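Local coordinates for protein signal recognition particle subunit SRP68 (PDB 4P3G) that probably binds SRP RNA through this tetratricopeptide-like RNA-binding domain, as part of the particle that targets secretory and membrane proteins to the endoplasmic reticulum, at residues I109-E121 against Y145-K157. Residues are numbered along the deposited sequence; the frame is centred on the assembly and turned at random.
With PO4 (phosphate ion), chain E.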
loop_
_atom_site.group_PDB
_atom_site.type_symbol
_atom_site.label_atom_id
_atom_site.label_comp_id
_atom_site.label_asym_id
_atom_site.label_seq_id
_atom_site.Cartn_x
_atom_site.Cartn_y
_atom_site.Cartn_z
ATOM N N ILE A 109 -7.373 -18.206 27.174
ATOM C CA ILE A 109 -7.932 -17.974 25.852
ATOM C C ILE A 109 -6.922 -18.335 24.769
ATOM O O ILE A 109 -7.250 -18.994 23.798
ATOM C CB ILE A 109 -8.355 -16.516 25.701
ATOM C CG1 ILE A 109 -9.604 -16.285 26.547
ATOM C CG2 ILE A 109 -8.662 -16.209 24.266
ATOM C CD1 ILE A 109 -10.121 -14.892 26.483
ATOM N N VAL A 110 -5.683 -17.918 24.957
ATOM C CA VAL A 110 -4.643 -18.228 24.004
ATOM C C VAL A 110 -4.365 -19.730 23.963
ATOM O O VAL A 110 -4.224 -20.283 22.873
ATOM C CB VAL A 110 -3.377 -17.435 24.305
ATOM C CG1 VAL A 110 -2.206 -17.999 23.529
ATOM C CG2 VAL A 110 -3.598 -15.965 23.945
ATOM N N SER A 111 -4.345 -20.386 25.133
ATOM C CA SER A 111 -4.159 -21.853 25.250
ATOM C C SER A 111 -5.121 -22.655 24.405
ATOM O O SER A 111 -4.753 -23.677 23.833
ATOM C CB SER A 111 -4.359 -22.325 26.680
ATOM O OG SER A 111 -3.340 -21.880 27.525
ATOM N N ARG A 112 -6.367 -22.199 24.384
ATOM C CA ARG A 112 -7.440 -22.856 23.673
ATOM C C ARG A 112 -7.187 -22.771 22.205
ATOM O O ARG A 112 -7.176 -23.779 21.499
ATOM C CB ARG A 112 -8.798 -22.220 23.995
ATOM C CG ARG A 112 -9.612 -22.898 25.092
ATOM C CD ARG A 112 -8.732 -23.440 26.198
ATOM N NE ARG A 112 -8.459 -24.865 26.022
ATOM C CZ ARG A 112 -7.463 -25.502 26.625
ATOM N NH1 ARG A 112 -6.639 -24.837 27.437
ATOM N NH2 ARG A 112 -7.286 -26.800 26.405
ATOM N N LEU A 113 -6.966 -21.548 21.750
ATOM C CA LEU A 113 -6.678 -21.297 20.350
ATOM C C LEU A 113 -5.421 -22.011 19.866
ATOM O O LEU A 113 -5.403 -22.562 18.772
ATOM C CB LEU A 113 -6.539 -19.806 20.140
ATOM C CG LEU A 113 -7.819 -19.008 20.303
ATOM C CD1 LEU A 113 -7.438 -17.565 20.158
ATOM C CD2 LEU A 113 -8.805 -19.400 19.239
ATOM N N GLU A 114 -4.372 -22.005 20.683
ATOM C CA GLU A 114 -3.129 -22.645 20.280
ATOM C C GLU A 114 -3.364 -24.156 20.164
ATOM O O GLU A 114 -2.803 -24.823 19.295
ATOM C CB GLU A 114 -1.989 -22.320 21.258
ATOM C CG GLU A 114 -1.579 -20.856 21.319
ATOM C CD GLU A 114 -0.396 -20.605 22.278
ATOM O OE1 GLU A 114 -0.150 -21.437 23.177
ATOM O OE2 GLU A 114 0.282 -19.553 22.164
ATOM N N LYS A 115 -4.206 -24.692 21.040
ATOM C CA LYS A 115 -4.581 -26.098 20.966
ATOM C C LYS A 115 -5.384 -26.389 19.701
ATOM O O LYS A 115 -5.135 -27.364 18.999
ATOM C CB LYS A 115 -5.409 -26.491 22.173
ATOM C CG LYS A 115 -5.779 -27.959 22.130
ATOM C CD LYS A 115 -6.801 -28.296 23.154
ATOM C CE LYS A 115 -7.136 -29.756 23.095
ATOM N NZ LYS A 115 -8.185 -30.018 24.093
ATOM N N GLY A 116 -6.349 -25.533 19.403
ATOM C CA GLY A 116 -7.125 -25.690 18.192
ATOM C C GLY A 116 -6.231 -25.608 16.956
ATOM O O GLY A 116 -6.426 -26.366 15.993
ATOM N N ALA A 117 -5.249 -24.701 16.976
ATOM C CA ALA A 117 -4.309 -24.562 15.861
ATOM C C ALA A 117 -3.522 -25.854 15.674
ATOM O O ALA A 117 -3.447 -26.385 14.565
ATOM C CB ALA A 117 -3.366 -23.418 16.106
ATOM N N ARG A 118 -2.976 -26.381 16.768
ATOM C CA ARG A 118 -2.191 -27.609 16.706
ATOM C C ARG A 118 -3.017 -28.751 16.103
ATOM O O ARG A 118 -2.525 -29.514 15.271
ATOM C CB ARG A 118 -1.718 -28.005 18.104
ATOM C CG ARG A 118 -0.566 -27.198 18.606
ATOM C CD ARG A 118 0.070 -27.788 19.853
ATOM N NE ARG A 118 -0.871 -27.887 20.964
ATOM C CZ ARG A 118 -1.045 -26.939 21.881
ATOM N NH1 ARG A 118 -0.365 -25.810 21.795
ATOM N NH2 ARG A 118 -1.915 -27.104 22.866
ATOM N N ILE A 119 -4.286 -28.843 16.488
ATOM C CA ILE A 119 -5.121 -29.918 15.976
ATOM C C ILE A 119 -5.351 -29.750 14.480
ATOM O O ILE A 119 -5.220 -30.704 13.718
ATOM C CB ILE A 119 -6.485 -29.995 16.735
ATOM C CG1 ILE A 119 -6.253 -30.491 18.152
ATOM C CG2 ILE A 119 -7.472 -30.947 16.033
ATOM C CD1 ILE A 119 -7.375 -30.098 19.088
ATOM N N ALA A 120 -5.664 -28.529 14.063
ATOM C CA ALA A 120 -5.922 -28.259 12.655
ATOM C C ALA A 120 -4.661 -28.406 11.839
ATOM O O ALA A 120 -4.715 -28.813 10.681
ATOM C CB ALA A 120 -6.512 -26.891 12.467
ATOM N N GLU A 121 -3.524 -28.056 12.430
ATOM C CA GLU A 121 -2.269 -28.140 11.689
ATOM C C GLU A 121 -1.928 -29.591 11.391
ATOM O O GLU A 121 -1.511 -29.928 10.276
ATOM C CB GLU A 121 -1.122 -27.448 12.440
ATOM C CG GLU A 121 -1.203 -25.930 12.378
ATOM C CD GLU A 121 -0.285 -25.225 13.373
ATOM O OE1 GLU A 121 0.399 -25.914 14.161
ATOM O OE2 GLU A 121 -0.238 -23.973 13.340
ATOM N N TYR A 145 -7.382 -23.214 6.762
ATOM C CA TYR A 145 -8.057 -23.325 8.049
ATOM C C TYR A 145 -7.045 -23.382 9.193
ATOM O O TYR A 145 -7.242 -22.761 10.247
ATOM C CB TYR A 145 -8.944 -24.563 8.091
ATOM C CG TYR A 145 -9.633 -24.788 9.419
ATOM C CD1 TYR A 145 -10.550 -23.867 9.929
ATOM C CD2 TYR A 145 -9.346 -25.915 10.176
ATOM C CE1 TYR A 145 -11.170 -24.082 11.146
ATOM C CE2 TYR A 145 -9.955 -26.137 11.387
ATOM C CZ TYR A 145 -10.865 -25.225 11.872
ATOM O OH TYR A 145 -11.463 -25.470 13.087
ATOM N N ALA A 146 -5.972 -24.138 9.000
ATOM C CA ALA A 146 -4.950 -24.207 10.025
ATOM C C ALA A 146 -4.284 -22.836 10.187
ATOM O O ALA A 146 -3.848 -22.460 11.280
ATOM C CB ALA A 146 -3.947 -25.276 9.700
ATOM N N ALA A 147 -4.161 -22.098 9.084
ATOM C CA ALA A 147 -3.498 -20.804 9.140
ATOM C C ALA A 147 -4.404 -19.834 9.834
ATOM O O ALA A 147 -3.945 -18.975 10.576
ATOM C CB ALA A 147 -3.151 -20.315 7.748
ATOM N N LEU A 148 -5.700 -20.044 9.643
ATOM C CA LEU A 148 -6.745 -19.199 10.203
ATOM C C LEU A 148 -6.761 -19.299 11.730
ATOM O O LEU A 148 -6.845 -18.284 12.449
ATOM C CB LEU A 148 -8.105 -19.631 9.657
ATOM C CG LEU A 148 -9.358 -18.875 10.123
ATOM C CD1 LEU A 148 -9.428 -17.540 9.411
ATOM C CD2 LEU A 148 -10.679 -19.673 9.955
ATOM N N LEU A 149 -6.723 -20.528 12.227
ATOM C CA LEU A 149 -6.756 -20.706 13.662
ATOM C C LEU A 149 -5.445 -20.207 14.257
ATOM O O LEU A 149 -5.441 -19.583 15.316
ATOM C CB LEU A 149 -7.001 -22.170 14.041
ATOM C CG LEU A 149 -8.408 -22.691 13.797
ATOM C CD1 LEU A 149 -8.626 -24.021 14.505
ATOM C CD2 LEU A 149 -9.434 -21.668 14.190
ATOM N N ARG A 150 -4.329 -20.488 13.582
ATOM C CA ARG A 150 -3.029 -20.074 14.103
ATOM C C ARG A 150 -2.959 -18.543 14.127
ATOM O O ARG A 150 -2.336 -17.952 15.007
ATOM C CB ARG A 150 -1.891 -20.670 13.289
ATOM C CG ARG A 150 -0.516 -20.183 13.698
ATOM C CD ARG A 150 -0.216 -20.542 15.095
ATOM N NE ARG A 150 -0.157 -21.988 15.265
ATOM C CZ ARG A 150 -0.043 -22.586 16.450
ATOM N NH1 ARG A 150 0.030 -21.842 17.551
ATOM N NH2 ARG A 150 0.007 -23.915 16.537
ATOM N N GLY A 151 -3.590 -17.910 13.140
ATOM C CA GLY A 151 -3.692 -16.464 13.122
ATOM C C GLY A 151 -4.464 -15.913 14.317
ATOM O O GLY A 151 -4.039 -14.935 14.937
ATOM N N ALA A 152 -5.591 -16.539 14.642
ATOM C CA ALA A 152 -6.415 -16.135 15.774
ATOM C C ALA A 152 -5.631 -16.242 17.075
ATOM O O ALA A 152 -5.696 -15.370 17.944
ATOM C CB ALA A 152 -7.651 -16.991 15.843
ATOM N N ALA A 153 -4.880 -17.323 17.212
ATOM C CA ALA A 153 -4.143 -17.526 18.434
ATOM C C ALA A 153 -3.122 -16.409 18.660
ATOM O O ALA A 153 -3.113 -15.804 19.729
ATOM C CB ALA A 153 -3.483 -18.892 18.428
ATOM N N LEU A 154 -2.299 -16.099 17.655
ATOM C CA LEU A 154 -1.252 -15.079 17.818
ATOM C C LEU A 154 -1.844 -13.672 17.929
ATOM O O LEU A 154 -1.306 -12.796 18.621
ATOM C CB LEU A 154 -0.254 -15.144 16.676
ATOM C CG LEU A 154 0.570 -16.426 16.568
ATOM C CD1 LEU A 154 1.109 -16.566 15.144
ATOM C CD2 LEU A 154 1.688 -16.451 17.614
ATOM N N PHE A 155 -2.965 -13.464 17.261
ATOM C CA PHE A 155 -3.678 -12.200 17.383
ATOM C C PHE A 155 -4.135 -11.953 18.849
ATOM O O PHE A 155 -4.032 -10.828 19.353
ATOM C CB PHE A 155 -4.871 -12.223 16.442
ATOM C CG PHE A 155 -5.667 -10.972 16.433
ATOM C CD1 PHE A 155 -6.676 -10.778 17.384
ATOM C CD2 PHE A 155 -5.470 -10.007 15.450
ATOM C CE1 PHE A 155 -7.449 -9.615 17.386
ATOM C CE2 PHE A 155 -6.241 -8.834 15.428
ATOM C CZ PHE A 155 -7.231 -8.637 16.401
ATOM N N GLU A 156 -4.633 -12.995 19.523
ATOM C CA GLU A 156 -5.061 -12.882 20.914
ATOM C C GLU A 156 -3.875 -12.697 21.873
ATOM O O GLU A 156 -3.985 -12.041 22.916
ATOM C CB GLU A 156 -5.870 -14.105 21.311
ATOM C CG GLU A 156 -7.263 -14.130 20.699
ATOM C CD GLU A 156 -8.087 -12.909 21.037
ATOM O OE1 GLU A 156 -8.104 -12.530 22.230
ATOM O OE2 GLU A 156 -8.715 -12.333 20.112
ATOM N N LYS A 157 -2.745 -13.290 21.513
ATOM C CA LYS A 157 -1.514 -13.173 22.276
ATOM C C LYS A 157 -0.895 -11.797 22.044
ATOM O O LYS A 157 0.093 -11.428 22.683
ATOM C CB LYS A 157 -0.543 -14.253 21.828
ATOM C CG LYS A 157 0.577 -14.596 22.789
ATOM C CD LYS A 157 1.254 -15.892 22.317
ATOM C CE LYS A 157 2.275 -16.414 23.301
ATOM N NZ LYS A 157 2.812 -17.707 22.793
HETATM P P PO4 E . 1.783 -24.101 19.715
HETATM O O1 PO4 E . 0.300 -23.933 19.934
HETATM O O2 PO4 E . 2.052 -24.379 18.249
HETATM O O3 PO4 E . 2.304 -25.253 20.542
HETATM O O4 PO4 E . 2.501 -22.844 20.154
#
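Leu113 and Ala153 mark the tight part of this helix pair: their CA atoms lie 4.9 Å apart, and Leu113 CB meets Ala153 CB side by side. Small residues along the seam, Ala117, Ala120, Ala146 and Ala153, allow this closeness, and Gly116 lets Leu149 CD1 come to 3.5 Å from Gly116 O. The two branches of Leu113 part: CD1 lies 3.5 Å from Glu156 CG, CD2 beside Ala152 CB; Glu156 OE2 itself forms a salt bridge with Lys91 NZ of helix 71-93. At the other end, Ala120 CB approaches Tyr145 CE2 obliquely. The axes of segments 109-121 and 145-156 approach to 8.2 Å and run antiparallel at 161°, as in the hairpin of successive helices in a tetratricopeptide-like array, here within the RNA-binding domain of SRP68. The other flank is polar and more open, with Arg118 and Lys157 exposed where Leu113 and the seam alanines are buried. Bent at chi2 and chi3, the Arg150 chain lays its guanidinium over Ala117 CB and turns side-on to Glu121 in a salt bridge. Arg150 NE donates to Glu121 OE2 at 2.8 Å, nearly straight at 163°, and NH2 reaches OE1 from above the carboxylate plane. Arg150 NH1 also bonds O1 of a phosphate ion, probably from the crystallisation liquor, while Arg118 NH1 adds weak bonds to it; this basic site is consistent with RNA binding. A leucine in place of Arg150 would probably leave the Glu121 carboxylate without its charge partner and the phosphate held more weakly. Farther along, the extended Lys157 crosses Glu114 at about a right angle, its NZ in a salt bridge with Glu114 OE2 at 3.2 Å.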